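FACT-Spt16 (Cicer arietinum, PDB 5CE6) probably binds histones H3-H4 through its N-terminal domain, as a subunit of the FACT histone chaperone complex acting on chromatin in transcription. Local coordinates at residues S50-A55 with S154-H159; A55-P60 with R168-W173; T71-W76 with A193-K198; K91-V96 with G118-L123. All coordinates share one frame; numbering follows the deposited sequence. Where two conformers were deposited one is given.

Contact 1: S50-A55 with S154-H159; sequences SSDAIA and SSTVGH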
loop_
_atom_site.group_PDB
_atom_site.type_symbol
_atom_site.label_atom_id
_atom_site.label_comp_id
_atom_site.label_asym_id
_atom_site.label_seq_id
_atom_site.Cartn_x
_atom_site.Cartn_y
_atom_site.Cartn_z
ATOM N N SER A 50 -4.875 22.429 11.468
ATOM C CA SER A 50 -4.589 23.855 11.669
ATOM C C SER A 50 -3.096 24.181 11.748
ATOM O O SER A 50 -2.693 25.142 12.416
ATOM C CB SER A 50 -5.308 24.389 12.914
ATOM O OG SER A 50 -6.707 24.441 12.714
ATOM N N SER A 51 -2.277 23.383 11.073
ATOM C CA SER A 51 -0.826 23.513 11.197
ATOM C C SER A 51 -0.234 24.694 10.430
ATOM O O SER A 51 -0.634 24.986 9.302
ATOM C CB SER A 51 -0.130 22.216 10.782
ATOM O OG SER A 51 -0.555 21.795 9.497
ATOM N N ASP A 52 0.730 25.359 11.064
ATOM C CA ASP A 52 1.448 26.477 10.472
ATOM C C ASP A 52 2.695 25.925 9.798
ATOM O O ASP A 52 3.259 26.542 8.897
ATOM C CB ASP A 52 1.876 27.478 11.549
ATOM C CG ASP A 52 0.745 27.865 12.481
ATOM O OD1 ASP A 52 -0.138 28.637 12.052
ATOM O OD2 ASP A 52 0.755 27.413 13.646
ATOM N N ALA A 53 3.127 24.757 10.263
ATOM C CA ALA A 53 4.302 24.089 9.721
ATOM C C ALA A 53 4.097 22.577 9.776
ATOM O O ALA A 53 3.329 22.092 10.607
ATOM C CB ALA A 53 5.550 24.496 10.499
ATOM N N ILE A 54 4.764 21.833 8.893
ATOM C CA ILE A 54 4.629 20.376 8.866
ATOM C C ILE A 54 6.002 19.718 8.850
ATOM O O ILE A 54 6.851 20.068 8.027
ATOM C CB ILE A 54 3.834 19.906 7.624
ATOM C CG1 ILE A 54 2.403 20.450 7.682
ATOM C CG2 ILE A 54 3.835 18.376 7.514
ATOM C CD1 ILE A 54 1.655 20.333 6.378
ATOM N N ALA A 55 6.217 18.779 9.769
ATOM C CA ALA A 55 7.505 18.102 9.895
ATOM C C ALA A 55 7.369 16.650 9.490
ATOM O O ALA A 55 6.485 15.941 9.989
ATOM C CB ALA A 55 8.023 18.193 11.334
ATOM N N SER A 154 0.892 31.636 18.450
ATOM C CA SER A 154 1.440 30.316 18.748
ATOM C C SER A 154 1.673 29.503 17.478
ATOM O O SER A 154 1.209 29.876 16.401
ATOM C CB SER A 154 0.521 29.560 19.711
ATOM O OG SER A 154 -0.797 30.080 19.689
ATOM N N SER A 155 2.397 28.396 17.603
ATOM C CA SER A 155 2.667 27.536 16.452
ATOM C C SER A 155 2.033 26.156 16.576
ATOM O O SER A 155 2.104 25.506 17.623
ATOM C CB SER A 155 4.173 27.402 16.201
ATOM O OG SER A 155 4.702 28.563 15.578
ATOM N N THR A 156 1.405 25.716 15.493
ATOM C CA THR A 156 0.926 24.348 15.403
ATOM C C THR A 156 1.737 23.615 14.343
ATOM O O THR A 156 1.719 23.984 13.168
ATOM C CB THR A 156 -0.576 24.281 15.070
ATOM O OG1 THR A 156 -1.330 24.856 16.146
ATOM C CG2 THR A 156 -1.013 22.841 14.863
ATOM N N VAL A 157 2.466 22.589 14.770
ATOM C CA VAL A 157 3.245 21.764 13.855
ATOM C C VAL A 157 2.524 20.462 13.578
ATOM O O VAL A 157 2.225 19.701 14.498
ATOM C CB VAL A 157 4.645 21.463 14.416
ATOM C CG1 VAL A 157 5.401 20.519 13.494
ATOM C CG2 VAL A 157 5.414 22.746 14.583
ATOM N N GLY A 158 2.243 20.204 12.307
ATOM C CA GLY A 158 1.655 18.938 11.917
ATOM C C GLY A 158 2.722 17.878 11.748
ATOM O O GLY A 158 3.809 18.155 11.241
ATOM N N HIS A 159 2.425 16.664 12.198
ATOM C CA HIS A 159 3.305 15.533 11.943
ATOM C C HIS A 159 2.468 14.289 11.721
ATOM O O HIS A 159 1.265 14.295 11.971
ATOM C CB HIS A 159 4.296 15.326 13.090
ATOM C CG HIS A 159 3.654 14.984 14.395
ATOM N ND1 HIS A 159 4.198 14.067 15.274
ATOM C CD2 HIS A 159 2.523 15.437 14.985
ATOM C CE1 HIS A 159 3.425 13.968 16.338
ATOM N NE2 HIS A 159 2.397 14.788 16.188
#
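D52 grips T156 at both of its backbone polar atoms. The carboxylate atom D52 OD2 receives T156 N at 2.6 Å, in a nearly straight bond (169° at the hydrogen) that meets the oxygen almost head on. In return D52 N donates to T156 O at 2.7 Å, within the carbonyl plane. A chi1 of -49° sets CG of D52 beside its own backbone N; beyond it the carboxylate end comes close to T156 N. T156 O also takes a second, weak bond from A53 N. An alanine in place of D52 would probably leave T156 N without this acceptor, with D52 N to T156 O as the remaining bond between the two residues.

Beyond this loop the chains run as parallel strands in regular register: G158 N donates to A53 O at 2.8 Å and A55 N to G158 O at 2.9 Å. The CA of V157 adds a CA-H...O contact to A53 O. Strands 53-58 and 156-159 are thereby neighbours inside the six-stranded mixed sheet of the Spt16 N-terminal lobe, and strand 183-186 flanks 156-159 on its far edge, bonded to V157 through R183 and S185.

Apolar contacts are lighter. A55 CB meets V157 CG1 at 4.1 Å on the face that also carries A53, where I143 of helix 133-145 packs. I54 points to the other face, where its side chain touches F36 and W40 of helix 26-42. A CB on G158 would come tight against S51 OG, a hydroxyl hydrogen-bonded to W48 O. The methyl T156 CG2 lies 3.7 Å from S51 CA.

Contact 2: A55-P60 with R168-W173; sequences AVACPP and RLLDLW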
loop_
_atom_site.group_PDB
_atom_site.type_symbol
_atom_site.label_atom_id
_atom_site.label_comp_id
_atom_site.label_asym_id
_atom_site.label_seq_id
_atom_site.Cartn_x
_atom_site.Cartn_y
_atom_site.Cartn_z
ATOM N N ALA A 55 6.217 18.779 9.769
ATOM C CA ALA A 55 7.505 18.102 9.895
ATOM C C ALA A 55 7.369 16.650 9.490
ATOM O O ALA A 55 6.485 15.941 9.989
ATOM C CB ALA A 55 8.023 18.193 11.334
ATOM N N VAL A 56 8.233 16.201 8.582
ATOM C CA VAL A 56 8.284 14.782 8.242
ATOM C C VAL A 56 9.711 14.301 8.448
ATOM O O VAL A 56 10.663 15.065 8.262
ATOM C CB VAL A 56 7.800 14.477 6.796
ATOM C CG1 VAL A 56 6.458 15.146 6.523
ATOM C CG2 VAL A 56 8.831 14.912 5.765
ATOM N N ALA A 57 9.862 13.044 8.848
ATOM C CA ALA A 57 11.188 12.521 9.163
ATOM C C ALA A 57 11.280 11.035 8.853
ATOM O O ALA A 57 10.353 10.274 9.139
ATOM C CB ALA A 57 11.533 12.788 10.622
ATOM N N CYS A 58 12.393 10.635 8.248
ATOM C CA CYS A 58 12.614 9.250 7.854
ATOM C C CYS A 58 13.832 8.688 8.568
ATOM O O CYS A 58 14.836 9.374 8.711
ATOM C CB CYS A 58 12.817 9.158 6.348
ATOM S SG CYS A 58 11.338 9.622 5.456
ATOM N N PRO A 59 13.741 7.428 9.019
ATOM C CA PRO A 59 14.797 6.752 9.776
ATOM C C PRO A 59 15.938 6.283 8.877
ATOM O O PRO A 59 15.819 6.364 7.660
ATOM C CB PRO A 59 14.061 5.540 10.373
ATOM C CG PRO A 59 13.023 5.230 9.396
ATOM C CD PRO A 59 12.564 6.561 8.832
ATOM N N PRO A 60 17.049 5.810 9.475
ATOM C CA PRO A 60 18.126 5.204 8.682
ATOM C C PRO A 60 17.607 4.016 7.875
ATOM O O PRO A 60 16.529 3.508 8.183
ATOM C CB PRO A 60 19.111 4.719 9.753
ATOM C CG PRO A 60 18.886 5.635 10.910
ATOM C CD PRO A 60 17.412 5.928 10.900
ATOM N N ARG A 168 18.485 7.300 16.450
ATOM C CA ARG A 168 18.853 8.431 17.289
ATOM C C ARG A 168 18.326 9.776 16.790
ATOM O O ARG A 168 17.796 10.564 17.577
ATOM C CB ARG A 168 20.371 8.486 17.456
ATOM C CG ARG A 168 20.955 7.166 17.925
ATOM C CD ARG A 168 22.365 7.328 18.442
ATOM N NE ARG A 168 22.760 6.188 19.264
ATOM C CZ ARG A 168 22.407 6.032 20.538
ATOM N NH1 ARG A 168 21.646 6.939 21.134
ATOM N NH2 ARG A 168 22.812 4.968 21.215
ATOM N N LEU A 169 18.464 10.036 15.490
ATOM C CA LEU A 169 18.042 11.319 14.919
ATOM C C LEU A 169 16.557 11.573 15.168
ATOM O O LEU A 169 16.177 12.612 15.719
ATOM C CB LEU A 169 18.319 11.371 13.412
ATOM C CG LEU A 169 18.166 12.759 12.781
ATOM C CD1 LEU A 169 19.390 13.598 13.088
ATOM C CD2 LEU A 169 17.927 12.681 11.277
ATOM N N LEU A 170 15.723 10.613 14.774
ATOM C CA LEU A 170 14.273 10.766 14.901
ATOM C C LEU A 170 13.851 10.803 16.371
ATOM O O LEU A 170 12.923 11.525 16.739
ATOM C CB LEU A 170 13.528 9.651 14.165
ATOM C CG LEU A 170 13.656 9.513 12.642
ATOM C CD1 LEU A 170 12.328 9.121 12.019
ATOM C CD2 LEU A 170 14.226 10.752 11.969
ATOM N N ASP A 171 14.533 10.017 17.202
ATOM C CA ASP A 171 14.277 10.014 18.641
ATOM C C ASP A 171 14.478 11.403 19.229
ATOM O O ASP A 171 13.627 11.916 19.963
ATOM C CB ASP A 171 15.206 9.027 19.355
ATOM C CG ASP A 171 14.703 7.599 19.302
ATOM O OD1 ASP A 171 13.493 7.400 19.063
ATOM O OD2 ASP A 171 15.521 6.678 19.513
ATOM N N LEU A 172 15.612 12.011 18.898
ATOM C CA LEU A 172 15.937 13.330 19.409
ATOM C C LEU A 172 14.945 14.370 18.894
ATOM O O LEU A 172 14.453 15.211 19.656
ATOM C CB LEU A 172 17.373 13.710 19.030
ATOM C CG LEU A 172 17.857 15.094 19.471
ATOM C CD1 LEU A 172 17.711 15.252 20.973
ATOM C CD2 LEU A 172 19.306 15.334 19.052
ATOM N N TRP A 173 14.649 14.302 17.599
ATOM C CA TRP A 173 13.743 15.253 16.973
ATOM C C TRP A 173 12.366 15.197 17.623
ATOM O O TRP A 173 11.779 16.230 17.944
ATOM C CB TRP A 173 13.646 14.980 15.466
ATOM C CG TRP A 173 12.626 15.815 14.740
ATOM C CD1 TRP A 173 11.512 15.362 14.086
ATOM C CD2 TRP A 173 12.623 17.243 14.587
ATOM N NE1 TRP A 173 10.820 16.414 13.544
ATOM C CE2 TRP A 173 11.481 17.580 13.830
ATOM C CE3 TRP A 173 13.477 18.268 15.013
ATOM C CZ2 TRP A 173 11.168 18.901 13.493
ATOM C CZ3 TRP A 173 13.164 19.581 14.678
ATOM C CH2 TRP A 173 12.020 19.884 13.923
HETATM O O HOH W 1 8.438 14.903 12.643
#
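The indole of W173 meets A55 with its edge: A55 CB lies near the ring plane, 3.9 Å from W173 CZ2. A water shares that edge, also in plane, and accepts the indole N-H at 3.0 Å from W173 NE1; its link onward to A55 O is long and weak. A57 CB approaches the same ring obliquely, nearest to W173 CD1.

This is alpha/beta layer packing. Helix 168-179 lies on one face of the mixed sheet and runs roughly antiparallel to strand 53-58, the two short axes 8.9 Å apart at an angle of 154°. W173 points toward the strand, with CG anti to the backbone N (chi1 174°). I86 and V88 of strand 85-89 and I140 of helix 133-145 also touch the indole. A55 and A57 point toward the helix, and their small side chains are consistent with this close approach. The alternate residues V56 and C58 point away, and their side chains touch helix 69-78 on the other face.

L170 fills the other half of the interface. Both of its methyls reach A57; CD2 also meets C58 O, and CD1 also meets P59. L170 CD2 rests 3.6 Å from A57 CB and equally close to C58 O. An alanine here would remove CG and both methyls and would probably open a gap between the helix and the A57-P59 backbone. The other methyl, L170 CD1, faces the start of P59: it lies 3.7 Å from P59 N and 4.1 Å from the ring carbon P59 CD.

Contact 3: T71-W76 with A193-K198; sequences TALFLW and ALFAAK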
loop_
_atom_site.group_PDB
_atom_site.type_symbol
_atom_site.label_atom_id
_atom_site.label_comp_id
_atom_site.label_asym_id
_atom_site.label_seq_id
_atom_site.Cartn_x
_atom_site.Cartn_y
_atom_site.Cartn_z
ATOM N N THR A 71 8.155 8.384 4.206
ATOM C CA THR A 71 8.951 7.927 3.071
ATOM C C THR A 71 8.197 8.186 1.772
ATOM O O THR A 71 8.764 8.661 0.787
ATOM C CB THR A 71 9.300 6.443 3.196
ATOM O OG1 THR A 71 10.210 6.270 4.292
ATOM C CG2 THR A 71 9.963 5.937 1.919
ATOM N N ALA A 72 6.904 7.900 1.792
ATOM C CA ALA A 72 6.066 8.151 0.627
ATOM C C ALA A 72 6.088 9.614 0.185
ATOM O O ALA A 72 6.111 9.901 -1.013
ATOM C CB ALA A 72 4.640 7.685 0.896
ATOM N N LEU A 73 6.088 10.544 1.138
ATOM C CA LEU A 73 6.159 11.960 0.783
ATOM C C LEU A 73 7.464 12.297 0.064
ATOM O O LEU A 73 7.448 12.985 -0.960
ATOM C CB LEU A 73 5.966 12.864 2.004
ATOM C CG LEU A 73 6.012 14.353 1.663
ATOM C CD1 LEU A 73 4.896 14.730 0.703
ATOM C CD2 LEU A 73 5.974 15.224 2.913
ATOM N N PHE A 74 8.593 11.831 0.604
ATOM C CA PHE A 74 9.870 12.024 -0.076
ATOM C C PHE A 74 9.881 11.437 -1.485
ATOM O O PHE A 74 10.352 12.081 -2.410
ATOM C CB PHE A 74 11.032 11.444 0.733
ATOM C CG PHE A 74 11.503 12.329 1.845
ATOM C CD1 PHE A 74 12.386 13.373 1.588
ATOM C CD2 PHE A 74 11.106 12.094 3.147
ATOM C CE1 PHE A 74 12.842 14.188 2.616
ATOM C CE2 PHE A 74 11.563 12.898 4.188
ATOM C CZ PHE A 74 12.430 13.943 3.924
ATOM N N LEU A 75 9.369 10.216 -1.642
ATOM C CA LEU A 75 9.276 9.594 -2.963
ATOM C C LEU A 75 8.360 10.383 -3.897
ATOM O O LEU A 75 8.663 10.576 -5.081
ATOM C CB LEU A 75 8.774 8.142 -2.826
ATOM C CG LEU A 75 9.819 7.176 -2.260
ATOM C CD1 LEU A 75 9.176 5.862 -1.847
ATOM C CD2 LEU A 75 10.898 6.915 -3.294
ATOM N N TRP A 76 7.233 10.837 -3.362
ATOM C CA TRP A 76 6.252 11.576 -4.143
ATOM C C TRP A 76 6.834 12.900 -4.606
ATOM O O TRP A 76 6.739 13.268 -5.781
ATOM C CB TRP A 76 5.004 11.811 -3.286
ATOM C CG TRP A 76 3.853 12.468 -3.992
ATOM C CD1 TRP A 76 3.027 11.904 -4.929
ATOM C CD2 TRP A 76 3.368 13.797 -3.776
ATOM N NE1 TRP A 76 2.074 12.813 -5.323
ATOM C CE2 TRP A 76 2.256 13.980 -4.624
ATOM C CE3 TRP A 76 3.770 14.852 -2.949
ATOM C CZ2 TRP A 76 1.549 15.184 -4.674
ATOM C CZ3 TRP A 76 3.064 16.035 -2.990
ATOM C CH2 TRP A 76 1.969 16.197 -3.851
ATOM N N ALA A 193 -5.326 12.339 1.754
ATOM C CA ALA A 193 -6.114 13.043 0.747
ATOM C C ALA A 193 -5.226 13.467 -0.422
ATOM O O ALA A 193 -5.601 13.338 -1.584
ATOM C CB ALA A 193 -6.800 14.256 1.367
ATOM N N LEU A 194 -4.040 13.974 -0.102
ATOM C CA LEU A 194 -3.095 14.418 -1.113
ATOM C C LEU A 194 -2.674 13.295 -2.058
ATOM O O LEU A 194 -2.586 13.498 -3.273
ATOM C CB LEU A 194 -1.854 15.012 -0.434
ATOM C CG LEU A 194 -0.844 15.703 -1.337
ATOM C CD1 LEU A 194 -1.471 16.898 -2.039
ATOM C CD2 LEU A 194 0.342 16.151 -0.495
ATOM N N PHE A 195 -2.419 12.113 -1.502
ATOM C CA PHE A 195 -1.944 10.986 -2.303
ATOM C C PHE A 195 -3.101 10.224 -2.960
ATOM O O PHE A 195 -2.864 9.374 -3.810
ATOM C CB PHE A 195 -1.144 9.988 -1.465
ATOM C CG PHE A 195 0.097 10.560 -0.820
ATOM C CD1 PHE A 195 0.808 11.596 -1.416
ATOM C CD2 PHE A 195 0.545 10.050 0.395
ATOM C CE1 PHE A 195 1.956 12.111 -0.805
ATOM C CE2 PHE A 195 1.691 10.558 1.014
ATOM C CZ PHE A 195 2.393 11.593 0.408
ATOM N N ALA A 196 -4.340 10.551 -2.593
ATOM C CA ALA A 196 -5.504 9.725 -2.965
ATOM C C ALA A 196 -5.792 9.631 -4.464
ATOM O O ALA A 196 -6.074 8.548 -4.981
ATOM C CB ALA A 196 -6.753 10.195 -2.225
ATOM N N ALA A 197 -5.758 10.764 -5.154
ATOM C CA ALA A 197 -6.022 10.771 -6.591
ATOM C C ALA A 197 -4.711 10.839 -7.375
ATOM O O ALA A 197 -3.969 11.815 -7.285
ATOM C CB ALA A 197 -6.934 11.930 -6.970
ATOM N N LYS A 198 -4.442 9.791 -8.147
ATOM C CA LYS A 198 -3.187 9.688 -8.890
ATOM C C LYS A 198 -3.225 10.466 -10.205
ATOM O O LYS A 198 -4.276 10.574 -10.857
ATOM C CB LYS A 198 -2.877 8.217 -9.194
ATOM C CG LYS A 198 -2.149 7.453 -8.082
ATOM C CD LYS A 198 -3.049 7.172 -6.911
ATOM C CE LYS A 198 -2.286 6.469 -5.777
ATOM N NZ LYS A 198 -3.059 6.611 -4.526
#
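F195, whose ring edge meets a face of the W76 indole, gives its backbone carbonyl to K198: K198 NZ donates to F195 O at 2.9 Å, tilted 29° from the carbonyl plane. The same ammonium forms a salt bridge with E385 and a weak bond to the carbonyl of I379, so its charge is probably well compensated. This grip ties K198 back to the carbonyl of F195.

The F195 ring reaches helix 69-78 edge first. CB of F195 does not point at that helix, but the ring end comes nearer, with CG beside the backbone N (chi1 -61°). Atom F195 CE1 stands over one face of the W76 indole, offset toward its rim, 3.7 Å from W76 CD2. The pair is a T-shaped (edge-to-face) stack, with 5.0 Å between the F195 centroid and that of the five-membered ring and the planes at 62°. Further round the phenyl, CZ of F195 touches L73 CA at 3.8 Å and CE2 of F195 lies 4.1 Å from A72 CB.

L194 crosses the far end of the indole at about a right angle, L194 CD2 lying 3.7 Å from W76 CZ3. R32 adds a cation-pi contact to W76 and bonds its carbonyl. The arrangement is edge-to-face aromatic packing between helices 69-78 and 188-196, placed where the N-terminal lobe adjoins the chain that continues into helix 200-230 of the M24 metallopeptidase-like part.

Contact 4: K91-V96 with G118-L123; sequences KKQIHV and GVEIIL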
loop_
_atom_site.group_PDB
_atom_site.type_symbol
_atom_site.label_atom_id
_atom_site.label_comp_id
_atom_site.label_asym_id
_atom_site.label_seq_id
_atom_site.Cartn_x
_atom_site.Cartn_y
_atom_site.Cartn_z
ATOM N N LYS A 91 5.397 28.347 5.867
ATOM C CA LYS A 91 4.771 29.179 4.843
ATOM C C LYS A 91 5.774 29.674 3.792
ATOM O O LYS A 91 5.467 29.705 2.597
ATOM C CB LYS A 91 4.047 30.368 5.482
ATOM C CG LYS A 91 3.138 31.130 4.519
ATOM C CD LYS A 91 2.022 31.844 5.266
ATOM C CE LYS A 91 0.684 31.681 4.549
ATOM N NZ LYS A 91 -0.431 31.372 5.497
ATOM N N LYS A 92 6.976 30.031 4.233
ATOM C CA LYS A 92 7.937 30.690 3.352
ATOM C C LYS A 92 9.256 29.941 3.192
ATOM O O LYS A 92 10.098 30.337 2.390
ATOM C CB LYS A 92 8.215 32.109 3.850
ATOM C CG LYS A 92 6.967 32.961 3.973
ATOM C CD LYS A 92 6.250 33.058 2.637
ATOM C CE LYS A 92 7.107 33.774 1.604
ATOM N NZ LYS A 92 6.546 33.639 0.226
ATOM N N GLN A 93 9.439 28.872 3.961
ATOM C CA GLN A 93 10.689 28.116 3.923
ATOM C C GLN A 93 10.460 26.612 3.990
ATOM O O GLN A 93 9.422 26.151 4.468
ATOM C CB GLN A 93 11.598 28.519 5.090
ATOM C CG GLN A 93 11.923 30.002 5.174
ATOM C CD GLN A 93 12.857 30.322 6.323
ATOM O OE1 GLN A 93 12.560 30.023 7.480
ATOM N NE2 GLN A 93 13.996 30.925 6.008
ATOM N N ILE A 94 11.437 25.849 3.507
ATOM C CA ILE A 94 11.482 24.410 3.760
ATOM C C ILE A 94 12.850 24.116 4.354
ATOM O O ILE A 94 13.860 24.373 3.716
ATOM C CB ILE A 94 11.317 23.593 2.475
ATOM C CG1 ILE A 94 9.987 23.939 1.797
ATOM C CG2 ILE A 94 11.360 22.089 2.781
ATOM C CD1 ILE A 94 9.707 23.149 0.533
ATOM N N HIS A 95 12.876 23.594 5.574
ATOM C CA HIS A 95 14.135 23.273 6.228
ATOM C C HIS A 95 14.414 21.789 6.111
ATOM O O HIS A 95 13.525 20.972 6.310
ATOM C CB HIS A 95 14.082 23.684 7.698
ATOM C CG HIS A 95 14.007 25.161 7.901
ATOM N ND1 HIS A 95 15.115 25.933 8.185
ATOM C CD2 HIS A 95 12.956 26.014 7.862
ATOM C CE1 HIS A 95 14.749 27.195 8.310
ATOM N NE2 HIS A 95 13.441 27.270 8.119
ATOM N N VAL A 96 15.646 21.440 5.761
ATOM C CA VAL A 96 16.034 20.046 5.651
ATOM C C VAL A 96 17.256 19.820 6.521
ATOM O O VAL A 96 18.197 20.596 6.459
ATOM C CB VAL A 96 16.366 19.671 4.199
ATOM C CG1 VAL A 96 16.664 18.191 4.084
ATOM C CG2 VAL A 96 15.199 20.036 3.268
ATOM N N GLY A 118 7.080 30.029 -3.832
ATOM C CA GLY A 118 7.657 31.185 -3.172
ATOM C C GLY A 118 8.411 30.853 -1.895
ATOM O O GLY A 118 8.581 31.719 -1.029
ATOM N N VAL A 119 8.880 29.616 -1.773
ATOM C CA VAL A 119 9.598 29.225 -0.557
ATOM C C VAL A 119 11.118 29.138 -0.712
ATOM O O VAL A 119 11.639 28.835 -1.788
ATOM C CB VAL A 119 9.074 27.900 0.045
ATOM C CG1 VAL A 119 7.577 27.984 0.293
ATOM C CG2 VAL A 119 9.415 26.717 -0.854
ATOM N N GLU A 120 11.811 29.394 0.393
ATOM C CA GLU A 120 13.255 29.308 0.458
ATOM C C GLU A 120 13.647 27.983 1.102
ATOM O O GLU A 120 13.296 27.718 2.247
ATOM C CB GLU A 120 13.779 30.466 1.302
ATOM C CG GLU A 120 15.275 30.596 1.387
ATOM C CD GLU A 120 15.684 31.689 2.357
ATOM O OE1 GLU A 120 14.792 32.204 3.070
ATOM O OE2 GLU A 120 16.888 32.025 2.408
ATOM N N ILE A 121 14.358 27.142 0.362
ATOM C CA ILE A 121 14.894 25.912 0.934
ATOM C C ILE A 121 16.169 26.180 1.721
ATOM O O ILE A 121 17.114 26.777 1.208
ATOM C CB ILE A 121 15.154 24.876 -0.151
ATOM C CG1 ILE A 121 13.816 24.419 -0.723
ATOM C CG2 ILE A 121 15.938 23.701 0.405
ATOM C CD1 ILE A 121 13.928 23.334 -1.725
ATOM N N ILE A 122 16.184 25.738 2.974
ATOM C CA ILE A 122 17.332 25.965 3.843
ATOM C C ILE A 122 17.917 24.616 4.210
ATOM O O ILE A 122 17.243 23.801 4.828
ATOM C CB ILE A 122 16.920 26.695 5.123
ATOM C CG1 ILE A 122 16.250 28.022 4.776
ATOM C CG2 ILE A 122 18.132 26.925 6.028
ATOM C CD1 ILE A 122 17.135 28.948 3.977
ATOM N N LEU A 123 19.169 24.377 3.832
ATOM C CA LEU A 123 19.767 23.068 4.071
ATOM C C LEU A 123 20.667 23.096 5.298
ATOM O O LEU A 123 21.615 23.874 5.366
ATOM C CB LEU A 123 20.532 22.594 2.833
ATOM C CG LEU A 123 19.656 22.440 1.587
ATOM C CD1 LEU A 123 20.493 22.108 0.367
ATOM C CD2 LEU A 123 18.611 21.366 1.807
#
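I94 packs against V119 and I121 on one face of the sheet: I94 CD1 lies 3.8 Å from V119 CG2, and I94 CB meets I121 CG1 more loosely. On the same face V96 and L123 lie side by side, with V96 CB 3.7 Å from L123 CD2. L33 and Y37 of helix 26-42 reach I94, while A113 of helix 110-117 touches V119 and I121.

The backbones form a parallel ladder, in which I122 N donates to I94 O at 2.8 Å in a nearly straight bond (171°). Helices 100-106 and 110-117 join the two neighbouring strands, a beta-alpha-beta crossover that places 120-125 at the sheet's edge.

The opposite face is more polar. H95 and I122 run alongside each other, H95 ND1 coming to 3.6 Å from I122 CB; that nitrogen is hydrogen-bonded to H124. H95 NE2 donates to Q93 OE1 at 3.0 Å, from well above the amide plane. The Q93 amide nitrogen, NE2, in turn makes a weak bond to E120 OE1, the two flat groups turned 53° apart. At the outer end the K92 chain, bent at chi2 and chi3, curls round to donate from K92 NZ to G118 O at 3.1 Å.

How the contacts relate
Contacts 1, 2 and 4 all reach one mixed sheet, in the order 120-125, 93-98, 85-89, 53-58, 156-159, 183-186. Contact 1 joins 53-58 to 156-159, the strand beside the 183-186 edge, and contact 4 the two at the other edge, with centres 15 Å apart. Contact 2 continues from contact 1 along strand 53-58, sharing A55, and lays helix 168-179 on the sheet; their centres are 17 Å apart. Contact 3 lies 19 Å from contact 2 by centres, and C58 and V56 touch its helix 69-78 through F74 and L73. Along the chain contacts 1, 2 and 3 interlock; in sequence, contact 4 falls between the two segments of each. The N-terminal lobe is thus knitted together before the chain leaves it beside contact 3.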